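Local coordinates for EVE domain-containing protein (Pseudomonas syringae pv. tomato str. DC3000, PDB 2EVE) that is of unknown function but carries an EVE domain of the PUA-related clan, a fold whose relatives commonly bind RNA or modified nucleic-acid bases, at residues Pro10-Ile15 and Ser80-Ala85; Gly28-Gln33 and Pro73-Pro78; Glu46-His51 and Pro57-Ile62; Tyr113-Ser118 and Pro124-Gly129. All coordinates share one frame; numbering follows the deposited sequence.

Interaction 1: Pro10-Ile15 and Ser80-Ala85; sequences PDEFSI and SHYHDA
Two surface loops of the EVE domain, the one between strand 3-8 and helix 15-21 and the long one between strands 58-71 and 95-110, are bridged by Glu12 and Tyr82. The phenol OH of Tyr82 donates to Glu12 OE2 over 2.6 Å and meets its syn lone pair, which is why Glu12 OE1 too lies 3.0 Å from Tyr82 OH. Carboxylate and ring arrive from opposite directions and are nearly coplanar, 11° apart, with OE2 at the ring edge. Glu12 spans the gap because its chain is fully stretched, CG anti to the backbone N (chi1 -175°); the nearest backbones, at Glu12 and His81, remain 11.2 Å apart between CA atoms. Behind the ring, Tyr82 sits in a type I beta turn from Ser80 to His83. The backbone N of Tyr82 donates to Ser80 OG at 3.0 Å, which makes an ST turn. On the other side, Phe13 packs on Leu18 and Leu21 of helix 15-21 and on Ile99 of strand 95-110, while Ser14, at the N-cap of that helix, caps it weakly through OG and Ile15 lies against Phe49 of strand 46-51.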
loop_
_atom_site.group_PDB
_atom_site.type_symbol
_atom_site.label_atom_id
_atom_site.label_comp_id
_atom_site.label_asym_id
_atom_site.label_seq_id
_atom_site.Cartn_x
_atom_site.Cartn_y
_atom_site.Cartn_z
ATOM N N PRO A 10 -6.354 -1.247 -9.012
ATOM C CA PRO A 10 -5.623 -1.827 -10.142
ATOM C C PRO A 10 -5.741 -1.102 -11.481
ATOM O O PRO A 10 -4.792 -1.096 -12.262
ATOM C CB PRO A 10 -6.152 -3.257 -10.195
ATOM C CG PRO A 10 -7.554 -3.109 -9.691
ATOM C CD PRO A 10 -7.364 -2.192 -8.507
ATOM N N ASP A 11 -6.892 -0.498 -11.758
ATOM C CA ASP A 11 -7.044 0.218 -13.022
ATOM C C ASP A 11 -6.158 1.455 -13.035
ATOM O O ASP A 11 -5.846 1.994 -14.096
ATOM C CB ASP A 11 -8.496 0.635 -13.261
ATOM C CG ASP A 11 -9.369 -0.518 -13.699
ATOM O OD1 ASP A 11 -8.874 -1.392 -14.444
ATOM O OD2 ASP A 11 -10.556 -0.544 -13.316
ATOM N N GLU A 12 -5.764 1.907 -11.847
ATOM C CA GLU A 12 -4.904 3.075 -11.721
ATOM C C GLU A 12 -3.450 2.626 -11.617
ATOM O O GLU A 12 -2.576 3.154 -12.302
ATOM C CB GLU A 12 -5.289 3.888 -10.483
ATOM C CG GLU A 12 -4.518 5.194 -10.349
ATOM C CD GLU A 12 -4.977 6.032 -9.169
ATOM O OE1 GLU A 12 -6.051 5.731 -8.604
ATOM O OE2 GLU A 12 -4.268 6.997 -8.815
ATOM N N PHE A 13 -3.197 1.652 -10.751
ATOM C CA PHE A 13 -1.851 1.116 -10.571
ATOM C C PHE A 13 -1.991 -0.275 -9.970
ATOM O O PHE A 13 -2.450 -0.433 -8.840
ATOM C CB PHE A 13 -1.033 2.032 -9.655
ATOM C CG PHE A 13 0.406 1.621 -9.506
ATOM C CD1 PHE A 13 1.226 1.474 -10.622
ATOM C CD2 PHE A 13 0.944 1.392 -8.244
ATOM C CE1 PHE A 13 2.566 1.104 -10.482
ATOM C CE2 PHE A 13 2.279 1.024 -8.091
ATOM C CZ PHE A 13 3.091 0.880 -9.212
ATOM N N SER A 14 -1.606 -1.283 -10.747
ATOM C CA SER A 14 -1.718 -2.676 -10.331
ATOM C C SER A 14 -0.366 -3.316 -10.056
ATOM O O SER A 14 0.681 -2.743 -10.359
ATOM C CB SER A 14 -2.408 -3.483 -11.429
ATOM O OG SER A 14 -1.539 -3.622 -12.541
ATOM N N ILE A 15 -0.393 -4.520 -9.495
ATOM C CA ILE A 15 0.844 -5.230 -9.214
ATOM C C ILE A 15 1.529 -5.555 -10.545
ATOM O O ILE A 15 2.754 -5.665 -10.605
ATOM C CB ILE A 15 0.586 -6.531 -8.409
ATOM C CG1 ILE A 15 1.910 -7.230 -8.097
ATOM C CG2 ILE A 15 -0.350 -7.449 -9.176
ATOM C CD1 ILE A 15 2.814 -6.457 -7.155
ATOM N N SER A 80 -3.126 16.769 -11.101
ATOM C CA SER A 80 -3.180 15.477 -10.430
ATOM C C SER A 80 -4.484 15.320 -9.667
ATOM O O SER A 80 -5.000 16.286 -9.109
ATOM C CB SER A 80 -2.021 15.336 -9.441
ATOM O OG SER A 80 -2.191 14.175 -8.639
ATOM N N HIS A 81 -5.008 14.101 -9.641
ATOM C CA HIS A 81 -6.240 13.836 -8.909
ATOM C C HIS A 81 -5.976 13.968 -7.413
ATOM O O HIS A 81 -6.912 14.041 -6.616
ATOM C CB HIS A 81 -6.759 12.427 -9.210
ATOM C CG HIS A 81 -7.450 12.304 -10.531
ATOM N ND1 HIS A 81 -8.493 13.125 -10.904
ATOM C CD2 HIS A 81 -7.264 11.444 -11.561
ATOM C CE1 HIS A 81 -8.920 12.775 -12.105
ATOM N NE2 HIS A 81 -8.190 11.757 -12.524
ATOM N N TYR A 82 -4.704 14.002 -7.026
ATOM C CA TYR A 82 -4.350 14.117 -5.614
ATOM C C TYR A 82 -3.817 15.495 -5.272
ATOM O O TYR A 82 -3.104 15.681 -4.290
ATOM C CB TYR A 82 -3.333 13.040 -5.245
ATOM C CG TYR A 82 -3.838 11.661 -5.575
ATOM C CD1 TYR A 82 -4.954 11.131 -4.924
ATOM C CD2 TYR A 82 -3.244 10.908 -6.586
ATOM C CE1 TYR A 82 -5.470 9.887 -5.277
ATOM C CE2 TYR A 82 -3.752 9.666 -6.949
ATOM C CZ TYR A 82 -4.862 9.161 -6.294
ATOM O OH TYR A 82 -5.375 7.939 -6.666
ATOM N N HIS A 83 -4.173 16.465 -6.100
ATOM C CA HIS A 83 -3.771 17.834 -5.869
ATOM C C HIS A 83 -4.354 18.264 -4.523
ATOM O O HIS A 83 -5.449 17.836 -4.153
ATOM C CB HIS A 83 -4.342 18.721 -6.979
ATOM C CG HIS A 83 -4.087 20.179 -6.781
ATOM N ND1 HIS A 83 -5.071 21.133 -6.925
ATOM C CD2 HIS A 83 -2.952 20.855 -6.477
ATOM C CE1 HIS A 83 -4.556 22.332 -6.718
ATOM N NE2 HIS A 83 -3.271 22.189 -6.444
ATOM N N ASP A 84 -3.611 19.090 -3.791
ATOM C CA ASP A 84 -4.068 19.633 -2.512
ATOM C C ASP A 84 -3.702 21.112 -2.578
ATOM O O ASP A 84 -2.551 21.482 -2.348
ATOM C CB ASP A 84 -3.353 18.976 -1.322
ATOM C CG ASP A 84 -3.884 19.468 0.019
ATOM O OD1 ASP A 84 -4.603 20.492 0.034
ATOM O OD2 ASP A 84 -3.585 18.845 1.061
ATOM N N ALA A 85 -4.683 21.947 -2.909
ATOM C CA ALA A 85 -4.463 23.386 -3.039
ATOM C C ALA A 85 -3.885 24.037 -1.788
ATOM O O ALA A 85 -3.293 25.113 -1.863
ATOM C CB ALA A 85 -5.767 24.073 -3.427
#

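Interaction 2: Gly28-Gln33 and Pro73-Pro78; sequences GVRNYQ and PTALDP
Arg30 reaches across to Thr74 and Ala75 with one terminal nitrogen, NH2. Its chain leaves the backbone with CG anti to the carbonyl carbon and then bends at chi2 (-73°), which folds the guanidinium back beside its own main chain and presents an edge to residues 73-78. From there NH2 makes a weak, bent hydrogen bond to Thr74 OG1, 3.0 Å long with an angle of 132° at the hydrogen. Thr74 holds that OG1 between its own backbone N and carbonyl carbon (chi1 62°), where Asp72 and Arg30 both meet it. Arg30 NH2 also lies 3.5 Å from Ala75 CB and meets Ala75 N, a pair of donors that cannot bond. Its stronger partner is the carbonyl of Tyr82. The bend also lets Arg30 NH1 close back on Val29 O at 3.0 Å; the acceptor lies in the guanidinium plane, but the nitrogen stands above the plane of the carbonyl. Asp72 is the common partner: its OD1 takes Arg30 NH1 in a salt bridge and Gly28 N, while its OD2 bonds with Thr74 OG1, the main partner of that hydroxyl. Trp94 adds a cation-pi contact to Arg30. Arg30 and Asp72 thus tie the connection between strand 23-26 and helix 32-40 to the loop after strand 58-71 in the EVE domain.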
loop_
_atom_site.group_PDB
_atom_site.type_symbol
_atom_site.label_atom_id
_atom_site.label_comp_id
_atom_site.label_asym_id
_atom_site.label_seq_id
_atom_site.Cartn_x
_atom_site.Cartn_y
_atom_site.Cartn_z
ATOM N N GLY A 28 -0.270 9.912 -3.624
ATOM C CA GLY A 28 -1.705 10.042 -3.441
ATOM C C GLY A 28 -2.276 9.555 -2.124
ATOM O O GLY A 28 -3.487 9.328 -2.023
ATOM N N VAL A 29 -1.428 9.371 -1.118
ATOM C CA VAL A 29 -1.919 8.946 0.188
ATOM C C VAL A 29 -2.332 10.243 0.876
ATOM O O VAL A 29 -1.504 11.128 1.103
ATOM C CB VAL A 29 -0.832 8.209 0.984
ATOM C CG1 VAL A 29 -1.355 7.843 2.365
ATOM C CG2 VAL A 29 -0.427 6.942 0.226
ATOM N N ARG A 30 -3.621 10.353 1.187
ATOM C CA ARG A 30 -4.166 11.569 1.776
ATOM C C ARG A 30 -4.921 11.369 3.080
ATOM O O ARG A 30 -5.951 11.998 3.318
ATOM C CB ARG A 30 -5.077 12.247 0.749
ATOM C CG ARG A 30 -4.341 12.681 -0.519
ATOM C CD ARG A 30 -3.450 13.889 -0.248
ATOM N NE ARG A 30 -2.746 14.365 -1.438
ATOM C CZ ARG A 30 -1.599 13.864 -1.888
ATOM N NH1 ARG A 30 -1.011 12.860 -1.250
ATOM N NH2 ARG A 30 -1.028 14.382 -2.969
ATOM N N ASN A 31 -4.400 10.488 3.921
ATOM C CA ASN A 31 -4.979 10.208 5.228
ATOM C C ASN A 31 -3.781 10.370 6.158
ATOM O O ASN A 31 -2.720 9.801 5.901
ATOM C CB ASN A 31 -5.525 8.774 5.246
ATOM C CG ASN A 31 -5.931 8.313 6.628
ATOM O OD1 ASN A 31 -5.087 8.101 7.491
ATOM N ND2 ASN A 31 -7.232 8.153 6.842
ATOM N N TYR A 32 -3.929 11.157 7.220
ATOM C CA TYR A 32 -2.807 11.390 8.124
ATOM C C TYR A 32 -2.259 10.145 8.809
ATOM O O TYR A 32 -1.047 10.002 8.953
ATOM C CB TYR A 32 -3.183 12.450 9.161
ATOM C CG TYR A 32 -3.281 13.834 8.568
ATOM C CD1 TYR A 32 -2.150 14.474 8.056
ATOM C CD2 TYR A 32 -4.506 14.495 8.489
ATOM C CE1 TYR A 32 -2.238 15.739 7.479
ATOM C CE2 TYR A 32 -4.604 15.759 7.913
ATOM C CZ TYR A 32 -3.469 16.374 7.411
ATOM O OH TYR A 32 -3.569 17.622 6.837
ATOM N N GLN A 33 -3.142 9.245 9.227
ATOM C CA GLN A 33 -2.697 8.020 9.886
ATOM C C GLN A 33 -1.902 7.163 8.897
ATOM O O GLN A 33 -0.854 6.604 9.242
ATOM C CB GLN A 33 -3.903 7.238 10.424
ATOM C CG GLN A 33 -3.544 5.934 11.138
ATOM C CD GLN A 33 -4.758 5.258 11.755
ATOM O OE1 GLN A 33 -5.852 5.286 11.188
ATOM N NE2 GLN A 33 -4.565 4.630 12.911
ATOM N N PRO A 73 5.081 15.032 -4.674
ATOM C CA PRO A 73 4.954 16.000 -5.767
ATOM C C PRO A 73 3.543 16.152 -6.338
ATOM O O PRO A 73 3.216 17.197 -6.900
ATOM C CB PRO A 73 5.948 15.481 -6.806
ATOM C CG PRO A 73 5.925 14.001 -6.584
ATOM C CD PRO A 73 5.937 13.898 -5.071
ATOM N N THR A 74 2.708 15.125 -6.197
ATOM C CA THR A 74 1.350 15.209 -6.731
ATOM C C THR A 74 0.488 16.235 -6.000
ATOM O O THR A 74 -0.452 16.777 -6.574
ATOM C CB THR A 74 0.624 13.838 -6.709
ATOM O OG1 THR A 74 0.483 13.372 -5.361
ATOM C CG2 THR A 74 1.397 12.815 -7.533
ATOM N N ALA A 75 0.807 16.509 -4.738
ATOM C CA ALA A 75 0.034 17.477 -3.967
ATOM C C ALA A 75 0.134 18.872 -4.571
ATOM O O ALA A 75 -0.791 19.674 -4.457
ATOM C CB ALA A 75 0.516 17.504 -2.521
ATOM N N LEU A 76 1.257 19.154 -5.224
ATOM C CA LEU A 76 1.483 20.464 -5.830
ATOM C C LEU A 76 1.104 20.524 -7.304
ATOM O O LEU A 76 1.278 21.557 -7.951
ATOM C CB LEU A 76 2.953 20.856 -5.684
ATOM C CG LEU A 76 3.543 20.783 -4.274
ATOM C CD1 LEU A 76 5.014 21.163 -4.326
ATOM C CD2 LEU A 76 2.778 21.701 -3.338
ATOM N N ASP A 77 0.582 19.424 -7.832
ATOM C CA ASP A 77 0.204 19.361 -9.238
ATOM C C ASP A 77 -1.301 19.529 -9.447
ATOM O O ASP A 77 -2.076 18.611 -9.193
ATOM C CB ASP A 77 0.668 18.025 -9.821
ATOM C CG ASP A 77 0.402 17.909 -11.306
ATOM O OD1 ASP A 77 -0.087 18.890 -11.902
ATOM O OD2 ASP A 77 0.686 16.835 -11.872
ATOM N N PRO A 78 -1.730 20.708 -9.925
ATOM C CA PRO A 78 -3.149 20.986 -10.164
ATOM C C PRO A 78 -3.823 19.977 -11.090
ATOM O O PRO A 78 -5.039 19.782 -11.030
ATOM C CB PRO A 78 -3.125 22.393 -10.762
ATOM C CG PRO A 78 -1.938 23.013 -10.091
ATOM C CD PRO A 78 -0.916 21.905 -10.196
#

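Interaction 3: Glu46-His51 and Pro57-Ile62; sequences EFFFYH and PGIAGI. With 144 (tris-hydroxymethyl-methyl-ammonium), chain D.
Phe49 pairs with both Ala60 and Gly61, a classic beta bulge in the antiparallel hairpin of strands 46-51 and 58-71. Phe49 N donates to Gly61 O at 2.9 Å, and Phe49 O receives Ala60 N at 2.8 Å. Nearer the turn, His51 and Gly58 exchange two backbone bonds. On one face of the hairpin, Phe48 lies slantwise against Ile59, Phe48 CD1 being 3.8 Å from Ile59 CG2, and beside Ile62, whose direction it shares. Tyr50 is on this face too. The Tyr50 ring, swung away from its own N (chi1 179°), passes over Gly58, Tyr50 CE2 lying 3.4 Å from Gly58 CA, and the hydroxyl OH reaches the bound tris-hydroxymethyl-methyl-ammonium, bonding its O2 at 2.6 Å. Lys7, Ser52, Ser53 and Leu111 complete that pocket. Further out, helix 139-149 covers this side, with Trp142 stacked on Phe48 and Ile145 against Ile59; beyond the opposite face, Trp26 meets Phe47 and Phe49 edge-to-face. His51, on that second face, is held by a bond from Ile15 N to its NE2. The methyl of Ala60 sits squarely over the imidazole of His51, its CB 3.5 Å from the ring centroid and 9° off the normal, a CH-pi contact.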
loop_
_atom_site.group_PDB
_atom_site.type_symbol
_atom_site.label_atom_id
_atom_site.label_comp_id
_atom_site.label_asym_id
_atom_site.label_seq_id
_atom_site.Cartn_x
_atom_site.Cartn_y
_atom_site.Cartn_z
ATOM N N GLU A 46 9.130 -4.693 3.306
ATOM C CA GLU A 46 8.286 -5.261 2.264
ATOM C C GLU A 46 6.831 -4.979 2.586
ATOM O O GLU A 46 6.480 -4.754 3.743
ATOM C CB GLU A 46 8.519 -6.768 2.156
ATOM C CG GLU A 46 9.885 -7.124 1.599
ATOM C CD GLU A 46 10.183 -8.607 1.696
ATOM O OE1 GLU A 46 10.291 -9.118 2.831
ATOM O OE2 GLU A 46 10.313 -9.256 0.640
ATOM N N PHE A 47 5.983 -4.984 1.564
ATOM C CA PHE A 47 4.566 -4.726 1.781
ATOM C C PHE A 47 3.690 -5.523 0.841
ATOM O O PHE A 47 4.095 -5.860 -0.274
ATOM C CB PHE A 47 4.259 -3.232 1.600
ATOM C CG PHE A 47 4.356 -2.753 0.172
ATOM C CD1 PHE A 47 3.240 -2.756 -0.662
ATOM C CD2 PHE A 47 5.566 -2.291 -0.336
ATOM C CE1 PHE A 47 3.332 -2.306 -1.984
ATOM C CE2 PHE A 47 5.668 -1.842 -1.653
ATOM C CZ PHE A 47 4.554 -1.847 -2.474
ATOM N N PHE A 48 2.488 -5.838 1.308
ATOM C CA PHE A 48 1.530 -6.542 0.475
ATOM C C PHE A 48 0.835 -5.499 -0.382
ATOM O O PHE A 48 0.389 -4.466 0.121
ATOM C CB PHE A 48 0.495 -7.277 1.325
ATOM C CG PHE A 48 1.013 -8.531 1.949
ATOM C CD1 PHE A 48 1.693 -9.471 1.181
ATOM C CD2 PHE A 48 0.823 -8.779 3.302
ATOM C CE1 PHE A 48 2.176 -10.641 1.752
ATOM C CE2 PHE A 48 1.303 -9.946 3.883
ATOM C CZ PHE A 48 1.981 -10.881 3.108
ATOM N N PHE A 49 0.772 -5.771 -1.680
ATOM C CA PHE A 49 0.134 -4.883 -2.649
ATOM C C PHE A 49 -1.333 -5.315 -2.710
ATOM O O PHE A 49 -1.663 -6.360 -3.273
ATOM C CB PHE A 49 0.814 -5.062 -4.016
ATOM C CG PHE A 49 0.527 -3.962 -5.015
ATOM C CD1 PHE A 49 -0.778 -3.631 -5.375
ATOM C CD2 PHE A 49 1.582 -3.298 -5.641
ATOM C CE1 PHE A 49 -1.026 -2.650 -6.350
ATOM C CE2 PHE A 49 1.346 -2.324 -6.609
ATOM C CZ PHE A 49 0.042 -1.996 -6.967
ATOM N N TYR A 50 -2.208 -4.509 -2.121
ATOM C CA TYR A 50 -3.632 -4.820 -2.073
ATOM C C TYR A 50 -4.439 -4.074 -3.135
ATOM O O TYR A 50 -4.398 -2.845 -3.215
ATOM C CB TYR A 50 -4.158 -4.498 -0.668
ATOM C CG TYR A 50 -5.635 -4.746 -0.461
ATOM C CD1 TYR A 50 -6.583 -3.794 -0.833
ATOM C CD2 TYR A 50 -6.083 -5.937 0.106
ATOM C CE1 TYR A 50 -7.947 -4.024 -0.644
ATOM C CE2 TYR A 50 -7.440 -6.177 0.298
ATOM C CZ TYR A 50 -8.362 -5.221 -0.077
ATOM O OH TYR A 50 -9.700 -5.461 0.113
ATOM N N HIS A 51 -5.161 -4.833 -3.957
ATOM C CA HIS A 51 -5.997 -4.261 -5.007
ATOM C C HIS A 51 -7.339 -3.855 -4.416
ATOM O O HIS A 51 -8.077 -4.693 -3.902
ATOM C CB HIS A 51 -6.213 -5.278 -6.131
ATOM C CG HIS A 51 -5.056 -5.393 -7.072
ATOM N ND1 HIS A 51 -5.057 -6.256 -8.147
ATOM C CD2 HIS A 51 -3.872 -4.737 -7.117
ATOM C CE1 HIS A 51 -3.924 -6.126 -8.814
ATOM N NE2 HIS A 51 -3.188 -5.210 -8.211
ATOM N N PRO A 57 -11.010 -7.696 -5.271
ATOM C CA PRO A 57 -10.190 -7.048 -4.243
ATOM C C PRO A 57 -9.427 -8.038 -3.373
ATOM O O PRO A 57 -9.924 -9.119 -3.063
ATOM C CB PRO A 57 -11.216 -6.249 -3.444
ATOM C CG PRO A 57 -12.431 -7.127 -3.518
ATOM C CD PRO A 57 -12.444 -7.523 -4.978
ATOM N N GLY A 58 -8.216 -7.665 -2.978
ATOM C CA GLY A 58 -7.426 -8.549 -2.146
ATOM C C GLY A 58 -5.945 -8.364 -2.375
ATOM O O GLY A 58 -5.535 -7.536 -3.187
ATOM N N ILE A 59 -5.138 -9.134 -1.658
ATOM C CA ILE A 59 -3.692 -9.043 -1.801
ATOM C C ILE A 59 -3.280 -9.685 -3.121
ATOM O O ILE A 59 -3.513 -10.872 -3.350
ATOM C CB ILE A 59 -2.997 -9.728 -0.619
ATOM C CG1 ILE A 59 -3.369 -8.986 0.670
ATOM C CG2 ILE A 59 -1.490 -9.734 -0.824
ATOM C CD1 ILE A 59 -2.849 -9.619 1.934
ATOM N N ALA A 60 -2.657 -8.887 -3.984
ATOM C CA ALA A 60 -2.254 -9.345 -5.310
ATOM C C ALA A 60 -0.769 -9.620 -5.492
ATOM O O ALA A 60 -0.363 -10.203 -6.502
ATOM C CB ALA A 60 -2.712 -8.337 -6.349
ATOM N N GLY A 61 0.040 -9.199 -4.529
ATOM C CA GLY A 61 1.468 -9.421 -4.636
ATOM C C GLY A 61 2.256 -8.774 -3.519
ATOM O O GLY A 61 1.698 -8.370 -2.494
ATOM N N ILE A 62 3.562 -8.668 -3.735
ATOM C CA ILE A 62 4.477 -8.100 -2.757
ATOM C C ILE A 62 5.399 -7.062 -3.391
ATOM O O ILE A 62 5.845 -7.221 -4.528
ATOM C CB ILE A 62 5.351 -9.209 -2.139
ATOM C CG1 ILE A 62 4.454 -10.266 -1.493
ATOM C CG2 ILE A 62 6.313 -8.618 -1.121
ATOM C CD1 ILE A 62 5.219 -11.484 -0.993
HETATM C C1 144 D . -11.835 -1.022 -1.427
HETATM N N 144 D . -11.592 -0.912 0.005
HETATM C C2 144 D . -11.677 -2.283 0.608
HETATM O O2 144 D . -11.572 -3.620 0.077
HETATM C C3 144 D . -12.622 0.089 0.514
HETATM O O3 144 D . -12.537 0.371 1.926
HETATM C C4 144 D . -10.196 -0.441 0.125
HETATM O O4 144 D . -9.580 0.951 -0.360
#

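Interaction 4: Tyr113-Ser118 and Pro124-Gly129; sequences YLKQQS and PLVQKG
Leu114 and Leu125 form the buried half of this contact, Lys115 and Val126 the outer half. On the inner side the two leucines cross at an angle and touch through single methyls, Leu114 CD1 to Leu125 CD2 at 3.9 Å. Leu125 swings its branch there with CG anti to the backbone N (chi1 -175°). Leu148 of helix 139-149 packs on Leu114, while Leu5 and Lys7 of strand 3-8 and Met135 of strand 134-137 pack on Leu125. Toward solvent, Val126 lies against the aliphatic root of Lys115, Val126 CG1 and Lys115 CG being 3.8 Å apart. The two side chains run antiparallel, flank to flank, and the lysine continues fully extended beyond CG. No hydrogen bond crosses between the segments; polar bonds stay within each one. In 113-118, Gln117 NE2 donates to Tyr113 O at 2.9 Å, almost straight at 173°, and Gln116 N reaches the same oxygen from the opposite face of its plane, so two donors grip the carbonyl. The contact is apolar packing of helix 111-115 on the short 3-10 segment 124-126, within the connection leading from that helix to strand 134-137 of the EVE domain.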
loop_
_atom_site.group_PDB
_atom_site.type_symbol
_atom_site.label_atom_id
_atom_site.label_comp_id
_atom_site.label_asym_id
_atom_site.label_seq_id
_atom_site.Cartn_x
_atom_site.Cartn_y
_atom_site.Cartn_z
ATOM N N TYR A 113 -11.725 -13.901 2.050
ATOM C CA TYR A 113 -10.894 -15.035 2.434
ATOM C C TYR A 113 -9.977 -14.661 3.599
ATOM O O TYR A 113 -9.779 -15.446 4.529
ATOM C CB TYR A 113 -10.076 -15.493 1.221
ATOM C CG TYR A 113 -9.187 -16.694 1.458
ATOM C CD1 TYR A 113 -9.649 -17.802 2.167
ATOM C CD2 TYR A 113 -7.891 -16.732 0.948
ATOM C CE1 TYR A 113 -8.840 -18.921 2.360
ATOM C CE2 TYR A 113 -7.074 -17.844 1.134
ATOM C CZ TYR A 113 -7.554 -18.934 1.840
ATOM O OH TYR A 113 -6.743 -20.029 2.031
ATOM N N LEU A 114 -9.426 -13.453 3.552
ATOM C CA LEU A 114 -8.543 -12.982 4.613
ATOM C C LEU A 114 -9.314 -12.783 5.916
ATOM O O LEU A 114 -8.780 -13.016 6.999
ATOM C CB LEU A 114 -7.874 -11.669 4.192
ATOM C CG LEU A 114 -6.946 -11.759 2.976
ATOM C CD1 LEU A 114 -6.548 -10.364 2.514
ATOM C CD2 LEU A 114 -5.712 -12.575 3.341
ATOM N N LYS A 115 -10.569 -12.358 5.814
ATOM C CA LYS A 115 -11.388 -12.141 7.005
ATOM C C LYS A 115 -11.711 -13.449 7.725
ATOM O O LYS A 115 -12.110 -13.444 8.888
ATOM C CB LYS A 115 -12.690 -11.418 6.636
ATOM C CG LYS A 115 -12.502 -9.957 6.254
ATOM C CD LYS A 115 -13.834 -9.292 5.932
ATOM C CE LYS A 115 -13.653 -7.817 5.603
ATOM N NZ LYS A 115 -14.947 -7.166 5.244
ATOM N N GLN A 116 -11.533 -14.571 7.034
ATOM C CA GLN A 116 -11.803 -15.874 7.629
ATOM C C GLN A 116 -10.616 -16.382 8.444
ATOM O O GLN A 116 -10.705 -17.424 9.094
ATOM C CB GLN A 116 -12.141 -16.892 6.536
ATOM C CG GLN A 116 -13.433 -16.603 5.791
ATOM C CD GLN A 116 -13.660 -17.554 4.631
ATOM O OE1 GLN A 116 -14.728 -17.563 4.018
ATOM N NE2 GLN A 116 -12.650 -18.359 4.320
ATOM N N GLN A 117 -9.509 -15.645 8.413
ATOM C CA GLN A 117 -8.304 -16.040 9.136
ATOM C C GLN A 117 -8.236 -15.442 10.539
ATOM O O GLN A 117 -8.134 -14.226 10.703
ATOM C CB GLN A 117 -7.061 -15.617 8.348
ATOM C CG GLN A 117 -7.102 -15.980 6.868
ATOM C CD GLN A 117 -7.436 -17.443 6.636
ATOM O OE1 GLN A 117 -6.849 -18.330 7.256
ATOM N NE2 GLN A 117 -8.373 -17.699 5.733
ATOM N N SER A 118 -8.279 -16.303 11.552
ATOM C CA SER A 118 -8.225 -15.841 12.933
ATOM C C SER A 118 -6.914 -15.113 13.238
ATOM O O SER A 118 -6.889 -14.177 14.037
ATOM C CB SER A 118 -8.403 -17.024 13.896
ATOM O OG SER A 118 -7.368 -17.981 13.743
ATOM N N PRO A 124 -5.835 -4.189 10.566
ATOM C CA PRO A 124 -6.820 -3.144 10.263
ATOM C C PRO A 124 -7.687 -3.435 9.039
ATOM O O PRO A 124 -8.872 -3.104 9.017
ATOM C CB PRO A 124 -5.952 -1.904 10.073
ATOM C CG PRO A 124 -4.840 -2.140 11.037
ATOM C CD PRO A 124 -4.506 -3.597 10.807
ATOM N N LEU A 125 -7.086 -4.056 8.028
ATOM C CA LEU A 125 -7.777 -4.389 6.786
ATOM C C LEU A 125 -9.086 -5.141 6.997
ATOM O O LEU A 125 -10.058 -4.920 6.272
ATOM C CB LEU A 125 -6.864 -5.233 5.886
ATOM C CG LEU A 125 -7.381 -5.570 4.484
ATOM C CD1 LEU A 125 -7.303 -4.324 3.617
ATOM C CD2 LEU A 125 -6.548 -6.688 3.866
ATOM N N VAL A 126 -9.112 -6.029 7.987
ATOM C CA VAL A 126 -10.304 -6.829 8.253
ATOM C C VAL A 126 -11.165 -6.310 9.397
ATOM O O VAL A 126 -12.130 -6.965 9.794
ATOM C CB VAL A 126 -9.936 -8.299 8.564
ATOM C CG1 VAL A 126 -9.092 -8.874 7.438
ATOM C CG2 VAL A 126 -9.202 -8.391 9.892
ATOM N N GLN A 127 -10.827 -5.138 9.927
ATOM C CA GLN A 127 -11.595 -4.569 11.025
ATOM C C GLN A 127 -12.693 -3.645 10.507
ATOM O O GLN A 127 -12.436 -2.734 9.718
ATOM C CB GLN A 127 -10.674 -3.807 11.979
ATOM C CG GLN A 127 -9.556 -4.660 12.563
ATOM C CD GLN A 127 -8.779 -3.941 13.648
ATOM O OE1 GLN A 127 -8.290 -2.831 13.444
ATOM N NE2 GLN A 127 -8.658 -4.575 14.809
ATOM N N LYS A 128 -13.917 -3.889 10.957
ATOM C CA LYS A 128 -15.062 -3.093 10.538
ATOM C C LYS A 128 -14.851 -1.607 10.811
ATOM O O LYS A 128 -14.353 -1.223 11.869
ATOM C CB LYS A 128 -16.320 -3.582 11.259
ATOM C CG LYS A 128 -17.606 -2.940 10.780
ATOM C CD LYS A 128 -18.808 -3.578 11.456
ATOM C CE LYS A 128 -20.109 -3.024 10.905
ATOM N NZ LYS A 128 -21.293 -3.683 11.523
ATOM N N GLY A 129 -15.226 -0.777 9.841
ATOM C CA GLY A 129 -15.083 0.660 9.994
ATOM C C GLY A 129 -13.701 1.186 9.658
ATOM O O GLY A 129 -13.463 2.393 9.708
#

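Interaction 3 is the core of the set: a buried beta hairpin with backbone hydrogen bonds interrupted by a bulge and aromatic packing on both faces. Interaction 1 is a surface contact and interaction 2 is partly buried; both are made by loops, with centres about 9 Å apart, and rely on a few polar side-chain bonds. They join directly where Arg30 NH2 meets Tyr82 O and Asp84 N meets Ala75 O. Interaction 1 also reaches the hairpin through Ile15 and His51. Interaction 4, partly buried and purely apolar between its segments, touches interaction 3 through Leu125 on Tyr50 and Leu114 on Ile59, near the ligand pocket, but lies about 25 Å from interaction 1, centre to centre.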